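PDB 3M4A: putative Type I topoisomerase from Deinococcus radiodurans, which probably catalyses the ATP-independent breakage, passage and rejoining of single strands in DNA, and so relieves torsional stress in the duplex. Local coordinates for residues D276-T281 with G287-P292; E249-Q254 with P292-R297; R158-D163 with K194-P199; P103-A108 with E228-F233; Q254-S259 with G301-D306. All coordinates share one frame; numbering follows the deposited sequence. Where two conformers were deposited one is given.

Contact 1: residues D276-T281 with G287-P292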
# COMPACT_ATOMS: atom_id res chain seq x y z
N ASP A 276 -10.92 8.90 -10.83
CA ASP A 276 -11.36 7.76 -11.63
C ASP A 276 -10.60 6.48 -11.27
O ASP A 276 -11.19 5.41 -11.15
CB ASP A 276 -11.19 8.08 -13.11
CG ASP A 276 -11.97 7.13 -13.98
OD1 ASP A 276 -13.22 7.23 -13.99
OD2 ASP A 276 -11.33 6.28 -14.62
N ASP A 277 -9.29 6.59 -11.12
CA ASP A 277 -8.50 5.46 -10.65
C ASP A 277 -8.98 4.91 -9.31
O ASP A 277 -9.10 3.70 -9.13
CB ASP A 277 -7.03 5.89 -10.58
CG ASP A 277 -6.13 4.78 -10.16
OD1 ASP A 277 -5.54 4.12 -11.04
OD2 ASP A 277 -6.06 4.56 -8.93
N LEU A 278 -9.23 5.81 -8.35
CA LEU A 278 -9.60 5.41 -6.98
C LEU A 278 -11.08 5.04 -6.83
O LEU A 278 -11.46 4.43 -5.82
CB LEU A 278 -9.27 6.53 -6.00
CG LEU A 278 -7.78 6.83 -5.80
CD1 LEU A 278 -7.58 8.02 -4.87
CD2 LEU A 278 -7.04 5.61 -5.25
N GLY A 279 -11.89 5.41 -7.81
CA GLY A 279 -13.33 5.16 -7.74
C GLY A 279 -14.02 6.04 -6.71
O GLY A 279 -14.94 5.60 -6.00
N ASN A 280 -13.59 7.29 -6.63
CA ASN A 280 -14.12 8.29 -5.70
C ASN A 280 -14.51 9.55 -6.44
O ASN A 280 -14.13 9.74 -7.59
CB ASN A 280 -13.06 8.66 -4.68
CG ASN A 280 -12.88 7.61 -3.62
OD1 ASN A 280 -11.84 7.00 -3.53
ND2 ASN A 280 -13.90 7.38 -2.82
N THR A 281 -15.23 10.43 -5.77
CA THR A 281 -15.55 11.73 -6.34
C THR A 281 -14.27 12.57 -6.35
O THR A 281 -13.38 12.35 -5.53
CB THR A 281 -16.65 12.45 -5.53
OG1 THR A 281 -16.16 12.80 -4.23
CG2 THR A 281 -17.88 11.54 -5.39
N GLY A 287 -9.76 16.10 -1.19
CA GLY A 287 -9.86 16.30 0.26
C GLY A 287 -9.15 15.29 1.15
O GLY A 287 -8.65 15.66 2.22
N SER A 288 -9.11 14.02 0.74
CA SER A 288 -8.66 12.93 1.61
C SER A 288 -7.52 12.06 1.07
O SER A 288 -6.90 11.33 1.85
CB SER A 288 -9.84 12.01 1.93
OG SER A 288 -10.83 12.68 2.69
N TYR A 289 -7.25 12.11 -0.23
CA TYR A 289 -6.30 11.16 -0.81
C TYR A 289 -5.00 11.80 -1.29
O TYR A 289 -3.92 11.36 -0.89
CB TYR A 289 -6.99 10.28 -1.87
CG TYR A 289 -7.94 9.29 -1.24
CD1 TYR A 289 -9.29 9.59 -1.06
CD2 TYR A 289 -7.49 8.06 -0.78
CE1 TYR A 289 -10.17 8.69 -0.46
CE2 TYR A 289 -8.36 7.14 -0.18
CZ TYR A 289 -9.69 7.47 -0.02
OH TYR A 289 -10.53 6.54 0.57
N ILE A 290 -5.07 12.86 -2.09
CA ILE A 290 -3.86 13.48 -2.65
C ILE A 290 -3.28 14.46 -1.63
O ILE A 290 -3.96 15.42 -1.23
CB ILE A 290 -4.13 14.24 -3.96
CG1 ILE A 290 -4.75 13.33 -5.04
CG2 ILE A 290 -2.85 14.86 -4.50
CD1 ILE A 290 -5.25 14.07 -6.25
N CYS A 291 -2.03 14.25 -1.23
CA CYS A 291 -1.36 15.18 -0.32
C CYS A 291 -1.18 16.54 -1.02
O CYS A 291 -0.62 16.62 -2.09
CB CYS A 291 -0.02 14.61 0.14
SG CYS A 291 0.89 15.74 1.20
N PRO A 292 -1.64 17.64 -0.39
CA PRO A 292 -1.59 18.94 -1.06
C PRO A 292 -0.18 19.45 -1.33
O PRO A 292 0.02 20.31 -2.19
CB PRO A 292 -2.31 19.88 -0.07
CG PRO A 292 -2.20 19.23 1.23
CD PRO A 292 -2.21 17.74 0.97
O HOH W 1 -12.96 5.16 -0.63
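Y289, on helix 282-289, reaches back to L278, the last residue of helix 260-278, and to N280 just beyond it: L278 CD1 meets the CB and CG end of the tyrosine, N280 OD1 the CE1 and CZ end. Its CG stands anti to the carbonyl carbon (chi1 -71°), which carries the ring toward the C-terminal part of helix 260-278. At the root of the ring, the methyl L278 CD1 lies 3.8 Å from Y289 CB and 3.9 Å from Y289 CG, coming in obliquely; leucine suits this buried spot because a branched, uncharged tip can fill it. Further out, N280 OD1 lies 3.9 Å from Y289 CE1, with amide and ring planes 24° apart. In this conformer of N280, one of two modelled, a water accepts from N280 ND2 at 3.3 Å and pairs with Y289 OH at 3.0 Å; both the approach and the water bridge are therefore less certain. A phenylalanine in place of Y289 would keep the leucine packing but would probably leave this water, and so the bridge to N280, without its tyrosine partner. After the tyrosine, I290 turns its side chain to helix 235-254, and C291 gives its backbone N to T244 OG1 while its side chain caps the start of the next helix. On segment 276-281, R239 and R137 bind L278 O and G279 O. A tyrosine with two arginines and an asparagine close by is consistent with the active site of type IB topoisomerases, where a tyrosine attacks a DNA phosphate, although here the bound DNA lies about 20 Å away at the nearest atoms.

Contact 2: residues E249-Q254 with P292-R297; sequences EYLAQQ and PVIFDR
L251 and F295 mark the nearest approach of two helical segments, their CA atoms 8.6 Å apart, a spacing that lets side chains meet while the backbones stay clear of each other. Both segments are helical, with bonds such as Q253 N to E249 O at 2.9 Å on one side and R297 N to V293 O at 3.0 Å on the other. Their main-chain polar groups are thus largely spent within each helix, and oily side chains can do the joining. L251 CD1 carries all of it. With L251 CG anti to the carbonyl carbon (chi1 -66°) and the chain extended beyond it (chi2 170°), that methyl reaches the other helix, where it lies 3.7 Å from F295 CD1 and 3.8 Å from F295 CE1. The two side chains run at about a right angle, and the methyl meets the ring obliquely. F295 starts out pointing away from L251, yet its ring swings back to the interface and also packs on L267 and V271 of helix 260-278 and on I290. The same leucine methyl lies 3.8 Å from I294 CG2; I294 has two conformers, so this contact is less certain. The rest of the I294 side chain packs on L328, M331 and L332 of helix 323-337. Leucine, isoleucine and phenylalanine suit a buried place where several helices meet. The arrangement is helix-to-helix packing within the mainly alpha-helical catalytic domain of type IB topoisomerases, with helix 292-299 wedged among helices 235-254, 260-278 and 323-337.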
# COMPACT_ATOMS: atom_id res chain seq x y z
N GLU A 249 3.03 11.76 -10.51
CA GLU A 249 3.47 11.25 -11.82
C GLU A 249 2.77 11.96 -12.95
O GLU A 249 3.40 12.38 -13.92
CB GLU A 249 3.17 9.76 -11.92
CG GLU A 249 4.08 8.90 -11.11
CD GLU A 249 3.70 7.42 -11.12
OE1 GLU A 249 2.50 7.08 -11.30
OE2 GLU A 249 4.61 6.60 -10.94
N TYR A 250 1.45 12.08 -12.80
CA TYR A 250 0.63 12.78 -13.77
C TYR A 250 1.13 14.20 -13.97
O TYR A 250 1.37 14.61 -15.08
CB TYR A 250 -0.82 12.79 -13.32
CG TYR A 250 -1.82 13.34 -14.30
CD1 TYR A 250 -2.40 12.51 -15.27
CD2 TYR A 250 -2.22 14.66 -14.24
CE1 TYR A 250 -3.34 13.00 -16.16
CE2 TYR A 250 -3.17 15.16 -15.13
CZ TYR A 250 -3.72 14.31 -16.09
OH TYR A 250 -4.67 14.80 -16.97
N LEU A 251 1.31 14.95 -12.89
CA LEU A 251 1.77 16.33 -13.02
C LEU A 251 3.16 16.43 -13.66
O LEU A 251 3.42 17.31 -14.50
CB LEU A 251 1.70 17.03 -11.66
CG LEU A 251 0.29 17.21 -11.08
CD1 LEU A 251 0.32 17.68 -9.63
CD2 LEU A 251 -0.53 18.17 -11.95
N ALA A 252 4.07 15.53 -13.29
CA ALA A 252 5.42 15.53 -13.85
C ALA A 252 5.36 15.28 -15.36
O ALA A 252 6.10 15.91 -16.15
CB ALA A 252 6.28 14.48 -13.17
N GLN A 253 4.47 14.39 -15.76
CA GLN A 253 4.34 14.02 -17.16
C GLN A 253 3.63 15.08 -17.98
O GLN A 253 4.05 15.39 -19.11
CB GLN A 253 3.65 12.66 -17.24
CG GLN A 253 4.59 11.59 -16.76
CD GLN A 253 3.91 10.28 -16.45
OE1 GLN A 253 2.82 9.97 -16.96
NE2 GLN A 253 4.56 9.48 -15.62
N GLN A 254 2.57 15.67 -17.43
CA GLN A 254 1.88 16.77 -18.10
C GLN A 254 2.82 17.95 -18.26
O GLN A 254 2.90 18.55 -19.34
CB GLN A 254 0.63 17.21 -17.31
CG GLN A 254 -0.46 16.14 -17.19
CD GLN A 254 -0.76 15.44 -18.51
OE1 GLN A 254 -1.14 16.08 -19.50
NE2 GLN A 254 -0.55 14.13 -18.55
N PRO A 292 -1.64 17.64 -0.39
CA PRO A 292 -1.59 18.94 -1.06
C PRO A 292 -0.18 19.45 -1.33
O PRO A 292 0.02 20.31 -2.19
CB PRO A 292 -2.31 19.88 -0.07
CG PRO A 292 -2.20 19.23 1.23
CD PRO A 292 -2.21 17.74 0.97
N VAL A 293 0.80 18.92 -0.62
CA VAL A 293 2.18 19.30 -0.88
C VAL A 293 2.57 19.12 -2.35
O VAL A 293 3.26 19.95 -2.91
CB VAL A 293 3.14 18.54 0.07
CG1 VAL A 293 4.61 18.77 -0.34
CG2 VAL A 293 2.90 18.98 1.52
N ILE A 294 2.09 18.05 -2.99
CA ILE A 294 2.40 17.78 -4.39
C ILE A 294 1.89 18.90 -5.31
O ILE A 294 2.56 19.30 -6.28
CB ILE A 294 1.81 16.38 -4.80
CG1 ILE A 294 2.77 15.26 -4.37
CG2 ILE A 294 1.53 16.28 -6.29
CD1 ILE A 294 3.05 15.21 -2.88
N PHE A 295 0.69 19.40 -4.99
CA PHE A 295 0.06 20.50 -5.73
C PHE A 295 0.79 21.83 -5.46
O PHE A 295 1.03 22.59 -6.39
CB PHE A 295 -1.42 20.62 -5.34
CG PHE A 295 -2.31 19.56 -5.95
CD1 PHE A 295 -1.78 18.47 -6.63
CD2 PHE A 295 -3.68 19.66 -5.83
CE1 PHE A 295 -2.61 17.51 -7.19
CE2 PHE A 295 -4.52 18.69 -6.39
CZ PHE A 295 -3.97 17.62 -7.06
N ASP A 296 1.16 22.08 -4.21
CA ASP A 296 2.00 23.24 -3.85
C ASP A 296 3.27 23.29 -4.70
O ASP A 296 3.60 24.30 -5.33
CB ASP A 296 2.42 23.23 -2.38
CG ASP A 296 1.27 23.49 -1.42
OD1 ASP A 296 0.22 24.06 -1.82
OD2 ASP A 296 1.43 23.11 -0.25
N ARG A 297 3.99 22.17 -4.76
CA ARG A 297 5.20 22.14 -5.56
C ARG A 297 4.93 22.40 -7.04
O ARG A 297 5.64 23.18 -7.69
CB ARG A 297 5.97 20.83 -5.35
CG ARG A 297 6.44 20.62 -3.93
CD ARG A 297 7.46 21.65 -3.43
NE ARG A 297 7.76 21.30 -2.05
CZ ARG A 297 7.03 21.69 -0.99
NH1 ARG A 297 5.98 22.49 -1.15
NH2 ARG A 297 7.35 21.28 0.22

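Contact 3: residues R158-D163 with K194-P199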
# COMPACT_ATOMS: atom_id res chain seq x y z
N ARG A 158 -14.31 -13.93 -12.70
CA ARG A 158 -14.89 -13.24 -13.86
C ARG A 158 -14.47 -11.79 -13.98
O ARG A 158 -14.71 -11.15 -15.01
CB ARG A 158 -16.43 -13.32 -13.83
CG ARG A 158 -17.12 -12.36 -12.89
CD ARG A 158 -18.62 -12.42 -13.09
NE ARG A 158 -19.34 -11.68 -12.06
CZ ARG A 158 -19.65 -10.39 -12.12
NH1 ARG A 158 -19.28 -9.66 -13.16
NH2 ARG A 158 -20.31 -9.83 -11.12
N HIS A 159 -13.80 -11.28 -12.95
CA HIS A 159 -13.40 -9.89 -12.89
C HIS A 159 -12.00 -9.60 -13.44
O HIS A 159 -11.57 -8.45 -13.41
CB HIS A 159 -13.42 -9.42 -11.44
CG HIS A 159 -14.80 -9.26 -10.89
ND1 HIS A 159 -15.14 -9.65 -9.61
CD2 HIS A 159 -15.91 -8.75 -11.44
CE1 HIS A 159 -16.41 -9.35 -9.39
NE2 HIS A 159 -16.90 -8.79 -10.48
N VAL A 160 -11.29 -10.62 -13.90
CA VAL A 160 -9.90 -10.45 -14.31
C VAL A 160 -9.59 -11.18 -15.60
O VAL A 160 -10.23 -12.20 -15.90
CB VAL A 160 -8.95 -10.94 -13.19
CG1 VAL A 160 -8.99 -12.45 -13.05
CG2 VAL A 160 -7.51 -10.45 -13.42
N VAL A 161 -8.63 -10.65 -16.36
CA VAL A 161 -8.07 -11.35 -17.53
C VAL A 161 -6.55 -11.07 -17.57
O VAL A 161 -6.11 -10.00 -17.17
CB VAL A 161 -8.76 -10.94 -18.87
CG1 VAL A 161 -8.38 -9.53 -19.28
CG2 VAL A 161 -8.43 -11.95 -19.99
N VAL A 162 -5.78 -12.04 -18.04
CA VAL A 162 -4.34 -11.93 -18.18
C VAL A 162 -3.98 -12.03 -19.67
O VAL A 162 -4.37 -12.97 -20.35
CB VAL A 162 -3.62 -13.04 -17.38
CG1 VAL A 162 -2.11 -12.88 -17.45
CG2 VAL A 162 -4.10 -13.07 -15.92
N ASP A 163 -3.25 -11.04 -20.17
CA ASP A 163 -2.76 -11.05 -21.56
C ASP A 163 -1.26 -10.79 -21.49
O ASP A 163 -0.83 -9.65 -21.29
CB ASP A 163 -3.53 -10.02 -22.37
CG ASP A 163 -3.06 -9.92 -23.81
OD1 ASP A 163 -2.70 -10.95 -24.41
OD2 ASP A 163 -3.08 -8.78 -24.32
N LYS A 194 -2.04 -18.94 -12.37
CA LYS A 194 -2.16 -20.07 -11.43
C LYS A 194 -3.43 -19.99 -10.59
O LYS A 194 -4.10 -21.00 -10.38
CB LYS A 194 -0.95 -20.13 -10.49
CG LYS A 194 0.39 -20.38 -11.15
CD LYS A 194 1.52 -20.32 -10.09
CE LYS A 194 2.85 -19.91 -10.69
NZ LYS A 194 3.83 -19.50 -9.62
N LEU A 195 -3.78 -18.80 -10.11
CA LEU A 195 -5.04 -18.63 -9.37
C LEU A 195 -6.26 -18.97 -10.25
O LEU A 195 -7.19 -19.64 -9.81
CB LEU A 195 -5.18 -17.20 -8.80
CG LEU A 195 -4.29 -16.86 -7.61
CD1 LEU A 195 -4.25 -15.37 -7.35
CD2 LEU A 195 -4.78 -17.57 -6.35
N LEU A 196 -6.23 -18.51 -11.49
CA LEU A 196 -7.32 -18.79 -12.44
C LEU A 196 -7.44 -20.27 -12.84
O LEU A 196 -8.49 -20.70 -13.30
CB LEU A 196 -7.17 -17.91 -13.68
CG LEU A 196 -7.53 -16.45 -13.41
CD1 LEU A 196 -6.87 -15.50 -14.42
CD2 LEU A 196 -9.06 -16.29 -13.39
N ASP A 197 -6.38 -21.06 -12.63
CA ASP A 197 -6.46 -22.50 -12.86
C ASP A 197 -7.26 -23.25 -11.79
O ASP A 197 -7.68 -24.39 -12.03
CB ASP A 197 -5.06 -23.12 -12.96
CG ASP A 197 -4.38 -22.82 -14.28
OD1 ASP A 197 -5.03 -22.38 -15.25
OD2 ASP A 197 -3.15 -23.04 -14.35
N LEU A 198 -7.47 -22.63 -10.62
CA LEU A 198 -8.24 -23.25 -9.54
C LEU A 198 -9.74 -23.16 -9.84
O LEU A 198 -10.17 -22.26 -10.56
CB LEU A 198 -7.91 -22.59 -8.20
CG LEU A 198 -6.43 -22.54 -7.79
CD1 LEU A 198 -6.30 -21.83 -6.47
CD2 LEU A 198 -5.81 -23.93 -7.72
N PRO A 199 -10.54 -24.12 -9.32
CA PRO A 199 -11.99 -24.03 -9.53
C PRO A 199 -12.58 -22.73 -8.98
O PRO A 199 -12.17 -22.27 -7.91
CB PRO A 199 -12.54 -25.25 -8.76
CG PRO A 199 -11.39 -26.16 -8.55
CD PRO A 199 -10.16 -25.29 -8.52
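L196, which meets V160 and V162, sits within the turn closed by the bond from L198 N to L195 O (3.1 Å), toward the C-terminal part of helix 186-196. Its side chain is directed at the strand, CG anti to the carbonyl carbon (chi1 -73°), and its two methyls divide the work. L196 CD2 lies 3.9 Å from V160 CG1, while L196 CD1 is shared between two valines, 4.0 Å from V160 CG1 and 4.0 Å from V162 CG2. All three groups are aliphatic, and the side chains pass one another at a slant. Here a helix packs against the outer strand 160-163 of a three-stranded antiparallel sheet, the strand that pairs with 166-172. Alternation along the strand explains the choice of residues: V160 and V162 point toward the helix, and V161 between them points away. Beta-branched valines suit an extended backbone and offer a methyl to the neighbour without a long chain to fold up. V160 turns its CG1 into the crowded position between backbone N and carbonyl carbon (chi1 70°), and it is this methyl that faces L196. M192, one helical turn earlier, adds its side chain to both valines, and L196 also touches Q157. The contact lies near the surface, close to the bound DNA: the K194 amine, on the same helical turn as L196, is drawn only weakly, at long range, to a DNA phosphate.

Contact 4: residues P103-A108 with E228-F233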
# COMPACT_ATOMS: atom_id res chain seq x y z
N PRO A 103 10.18 -0.20 1.94
CA PRO A 103 11.28 -1.14 1.65
C PRO A 103 11.24 -2.42 2.48
O PRO A 103 11.49 -3.51 1.96
CB PRO A 103 12.53 -0.32 1.97
CG PRO A 103 12.09 1.10 1.83
CD PRO A 103 10.70 1.13 2.33
N THR A 104 10.91 -2.29 3.76
CA THR A 104 10.73 -3.46 4.63
C THR A 104 9.57 -4.34 4.17
O THR A 104 9.66 -5.57 4.20
CB THR A 104 10.57 -3.04 6.09
OG1 THR A 104 11.80 -2.45 6.52
CG2 THR A 104 10.25 -4.24 6.96
N LEU A 105 8.47 -3.70 3.77
CA LEU A 105 7.33 -4.42 3.19
C LEU A 105 7.78 -5.27 2.01
O LEU A 105 7.37 -6.42 1.90
CB LEU A 105 6.25 -3.46 2.71
CG LEU A 105 5.07 -4.04 1.93
CD1 LEU A 105 4.31 -5.02 2.79
CD2 LEU A 105 4.17 -2.90 1.41
N LYS A 106 8.57 -4.68 1.11
CA LYS A 106 9.06 -5.39 -0.08
C LYS A 106 9.91 -6.61 0.25
O LYS A 106 9.78 -7.66 -0.37
CB LYS A 106 9.83 -4.45 -1.00
CG LYS A 106 8.96 -3.40 -1.67
CD LYS A 106 8.12 -3.98 -2.75
CE LYS A 106 8.97 -4.46 -3.92
NZ LYS A 106 8.17 -5.27 -4.83
N VAL A 107 10.78 -6.47 1.25
CA VAL A 107 11.60 -7.60 1.68
C VAL A 107 10.71 -8.74 2.20
O VAL A 107 10.85 -9.92 1.81
CB VAL A 107 12.61 -7.17 2.76
CG1 VAL A 107 13.28 -8.40 3.44
CG2 VAL A 107 13.64 -6.23 2.16
N ALA A 108 9.75 -8.38 3.05
CA ALA A 108 8.85 -9.36 3.64
C ALA A 108 7.97 -10.04 2.59
O ALA A 108 7.82 -11.27 2.58
CB ALA A 108 8.00 -8.70 4.68
N GLU A 228 0.92 -7.36 10.41
CA GLU A 228 2.28 -7.87 10.55
C GLU A 228 3.29 -7.08 9.72
O GLU A 228 4.33 -6.69 10.25
CB GLU A 228 2.38 -9.35 10.17
CG GLU A 228 3.82 -9.86 10.27
CD GLU A 228 4.01 -11.25 9.73
OE1 GLU A 228 3.02 -11.99 9.65
OE2 GLU A 228 5.16 -11.61 9.38
N VAL A 229 2.99 -6.87 8.43
CA VAL A 229 4.02 -6.36 7.51
C VAL A 229 4.09 -4.83 7.42
O VAL A 229 5.12 -4.31 7.01
CB VAL A 229 3.92 -6.98 6.10
CG1 VAL A 229 4.10 -8.51 6.17
CG2 VAL A 229 2.60 -6.62 5.42
N ILE A 230 3.01 -4.13 7.77
CA ILE A 230 3.02 -2.66 7.77
C ILE A 230 2.42 -1.94 9.00
O ILE A 230 2.51 -0.72 9.09
CB ILE A 230 2.33 -2.06 6.50
CG1 ILE A 230 0.87 -2.51 6.37
CG2 ILE A 230 3.13 -2.40 5.27
CD1 ILE A 230 0.02 -1.66 5.42
N GLY A 231 1.80 -2.67 9.93
CA GLY A 231 1.20 -2.01 11.11
C GLY A 231 2.20 -1.09 11.80
O GLY A 231 3.36 -1.44 11.91
N PRO A 232 1.76 0.09 12.28
CA PRO A 232 0.41 0.61 12.41
C PRO A 232 -0.24 1.17 11.14
O PRO A 232 -1.39 1.60 11.18
CB PRO A 232 0.58 1.73 13.44
CG PRO A 232 1.92 2.24 13.18
CD PRO A 232 2.76 1.07 12.76
N PHE A 233 0.48 1.18 10.02
CA PHE A 233 -0.14 1.59 8.77
C PHE A 233 -1.18 0.55 8.38
O PHE A 233 -1.11 -0.59 8.84
CB PHE A 233 0.90 1.80 7.68
CG PHE A 233 1.95 2.82 8.04
CD1 PHE A 233 1.65 4.18 8.01
CD2 PHE A 233 3.23 2.44 8.42
CE1 PHE A 233 2.60 5.14 8.33
CE2 PHE A 233 4.19 3.39 8.76
CZ PHE A 233 3.88 4.74 8.72
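L105 leaves helix 91-113 with CG anti to the backbone N (chi1 173°), a turn that swings its tip round to V229 and I230. At the root, L105 CB lies 4.2 Å from I230 CG2, and L105 CG is at the same 4.2 Å from that methyl. Beyond the fork the branches part. L105 CD1 is the busier, 3.5 Å from V229 CG2 and 3.8 Å from I230 CG2, while L105 CD2 stays against I230, 4.0 Å from its CG2. The leucine and isoleucine thus lie side by side, pointing the same way, and the valine comes in at a slant. This is close helix-helix packing in the core of the protein: the CA atoms of L105 and V229 are only 5.8 Å apart, near enough that compact V229 and A108 suit the interface, whereas the longer L105 bends along it instead of standing between the backbones. A108, one turn on, offers a lone methyl to V229, with A108 CB 4.2 Å from V229 CG1. An alanine in place of L105 would remove CG and both methyls and is likely to open a gap in which V229 CG2 and I230 CG2 lose their main neighbour from this helix. After I230 the chain turns through G231 and a cis peptide before P232. R4 of the short helix 4-8 grips the corner, binding E228 O and G231 O, while E228 itself forms a salt bridge with R121. The turn is held within itself by F233 N to I230 O, 2.9 Å, and the F233 ring then meets F98 edge-to-face.

Contact 5: residues Q254-S259 with G301-D306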
# COMPACT_ATOMS: atom_id res chain seq x y z
N GLN A 254 2.57 15.67 -17.43
CA GLN A 254 1.88 16.77 -18.10
C GLN A 254 2.82 17.95 -18.26
O GLN A 254 2.90 18.55 -19.34
CB GLN A 254 0.63 17.21 -17.31
CG GLN A 254 -0.46 16.14 -17.19
CD GLN A 254 -0.76 15.44 -18.51
OE1 GLN A 254 -1.14 16.08 -19.50
NE2 GLN A 254 -0.55 14.13 -18.55
N GLY A 255 3.54 18.28 -17.19
CA GLY A 255 4.54 19.33 -17.21
C GLY A 255 3.97 20.59 -16.61
O GLY A 255 2.75 20.79 -16.55
N THR A 256 4.88 21.46 -16.16
CA THR A 256 4.52 22.70 -15.48
C THR A 256 3.97 23.72 -16.48
O THR A 256 4.14 23.60 -17.70
CB THR A 256 5.73 23.29 -14.74
OG1 THR A 256 6.83 23.43 -15.64
CG2 THR A 256 6.15 22.38 -13.57
N GLU A 257 3.27 24.71 -15.92
CA GLU A 257 2.64 25.76 -16.70
C GLU A 257 3.26 27.09 -16.30
O GLU A 257 3.67 27.26 -15.16
CB GLU A 257 1.14 25.79 -16.42
CG GLU A 257 0.36 24.63 -17.05
CD GLU A 257 0.41 24.64 -18.57
OE1 GLU A 257 0.64 25.73 -19.16
OE2 GLU A 257 0.21 23.58 -19.18
N SER A 258 3.32 28.03 -17.24
CA SER A 258 3.93 29.34 -16.97
C SER A 258 3.05 30.23 -16.11
O SER A 258 3.56 30.99 -15.29
CB SER A 258 4.30 30.06 -18.28
OG SER A 258 3.23 30.04 -19.21
N SER A 259 1.73 30.13 -16.28
CA SER A 259 0.80 30.92 -15.47
C SER A 259 0.12 30.04 -14.43
O SER A 259 -0.18 28.87 -14.68
CB SER A 259 -0.24 31.60 -16.35
OG SER A 259 -0.98 30.67 -17.12
N GLY A 301 6.26 25.35 -9.83
CA GLY A 301 7.02 24.88 -10.99
C GLY A 301 7.95 23.71 -10.73
O GLY A 301 8.92 23.51 -11.47
N LYS A 302 7.64 22.92 -9.71
CA LYS A 302 8.48 21.79 -9.33
C LYS A 302 7.69 20.49 -9.40
O LYS A 302 6.55 20.43 -8.95
CB LYS A 302 9.05 21.99 -7.94
CG LYS A 302 9.97 23.22 -7.83
CD LYS A 302 10.34 23.51 -6.39
CE LYS A 302 11.39 24.62 -6.30
NZ LYS A 302 11.06 25.54 -5.19
N VAL A 303 8.31 19.45 -9.95
CA VAL A 303 7.65 18.15 -10.13
C VAL A 303 8.60 17.04 -9.68
O VAL A 303 9.73 17.33 -9.23
CB VAL A 303 7.23 17.94 -11.59
CG1 VAL A 303 6.11 18.94 -11.96
CG2 VAL A 303 8.42 18.08 -12.54
N LEU A 304 8.18 15.78 -9.77
CA LEU A 304 9.01 14.67 -9.28
C LEU A 304 10.45 14.72 -9.82
O LEU A 304 11.38 14.46 -9.07
CB LEU A 304 8.40 13.32 -9.65
CG LEU A 304 7.12 12.93 -8.91
CD1 LEU A 304 6.59 11.59 -9.47
CD2 LEU A 304 7.35 12.85 -7.40
N ASP A 305 10.59 15.06 -11.10
CA ASP A 305 11.91 15.16 -11.76
C ASP A 305 12.92 16.00 -10.95
O ASP A 305 14.12 15.74 -10.99
CB ASP A 305 11.81 15.84 -13.13
CG ASP A 305 10.66 15.34 -14.00
OD1 ASP A 305 9.96 14.38 -13.62
OD2 ASP A 305 10.47 15.94 -15.08
N ASP A 306 12.42 17.02 -10.27
CA ASP A 306 13.27 17.95 -9.51
C ASP A 306 13.76 17.39 -8.18
O ASP A 306 14.62 18.00 -7.52
CB ASP A 306 12.52 19.27 -9.28
CG ASP A 306 12.17 19.96 -10.58
OD1 ASP A 306 13.10 20.35 -11.32
OD2 ASP A 306 10.97 20.12 -10.86
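T256 sets its OG1 between backbone N and carbonyl carbon (chi1 54°), which puts the CG2 methyl on the side of G301 and V303; V303, with CG1 anti to the carbonyl carbon (chi1 -67°), turns a methyl to meet it. The place is a helix end: G301 is the C-prime residue of a Schellman motif closing helix 292-299, with K302 N bonded to R297 O and G301 N to Y298 O. Its positive phi suits glycine, which has no CB to strain. On this turn T256 CG2 rests 3.6 Å from G301 C and 3.7 Å from G301 O, a methyl laid against a peptide as well as a side chain. The same T256 CG2 lies 3.8 Å from V303 CG1. Threonine fits because it brings a methyl for this packing and a hydroxyl for a largely exposed edge. G255, the first residue to leave helix 235-254, also has positive phi, and there any side chain would collide with the carbonyl O of Q254, so only glycine is comfortable. Y298 ties the two loops together: its OH bonds G255 O, and its side chain touches T256, E257 and V303. Segment 301-306 is also stiffened from within as it enters its 3-10 turn. D306 N bonds V303 O at 2.9 Å, and V303 N returns a nearly straight bond to D306 OD2, 2.9 Å and 168°, using that oxygen's anti lone pair.

Overall arrangement
Contacts 2 and 4 are buried and wholly aliphatic or aromatic, while contacts 3 and 5 lie at the surface; contact 1 is between, combining leucine-tyrosine packing with a water bridge. Contacts 1, 2 and 5 cluster in one region. Contact 1 joins the ends of helices 260-278 and 282-289, contact 2 binds helices 235-254 and 292-299, and contact 5 joins the loops that follow that same pair. Members of the cluster touch: I290 packs on F295, and A252 on V303. Contact 3 stands about 35 Å, centre to centre, from contact 2 and packs a helix on a strand. Contact 4, nearest the chain's centre, encloses contact 3 along the sequence; both come within about 5 Å of DNA at the nearest atoms.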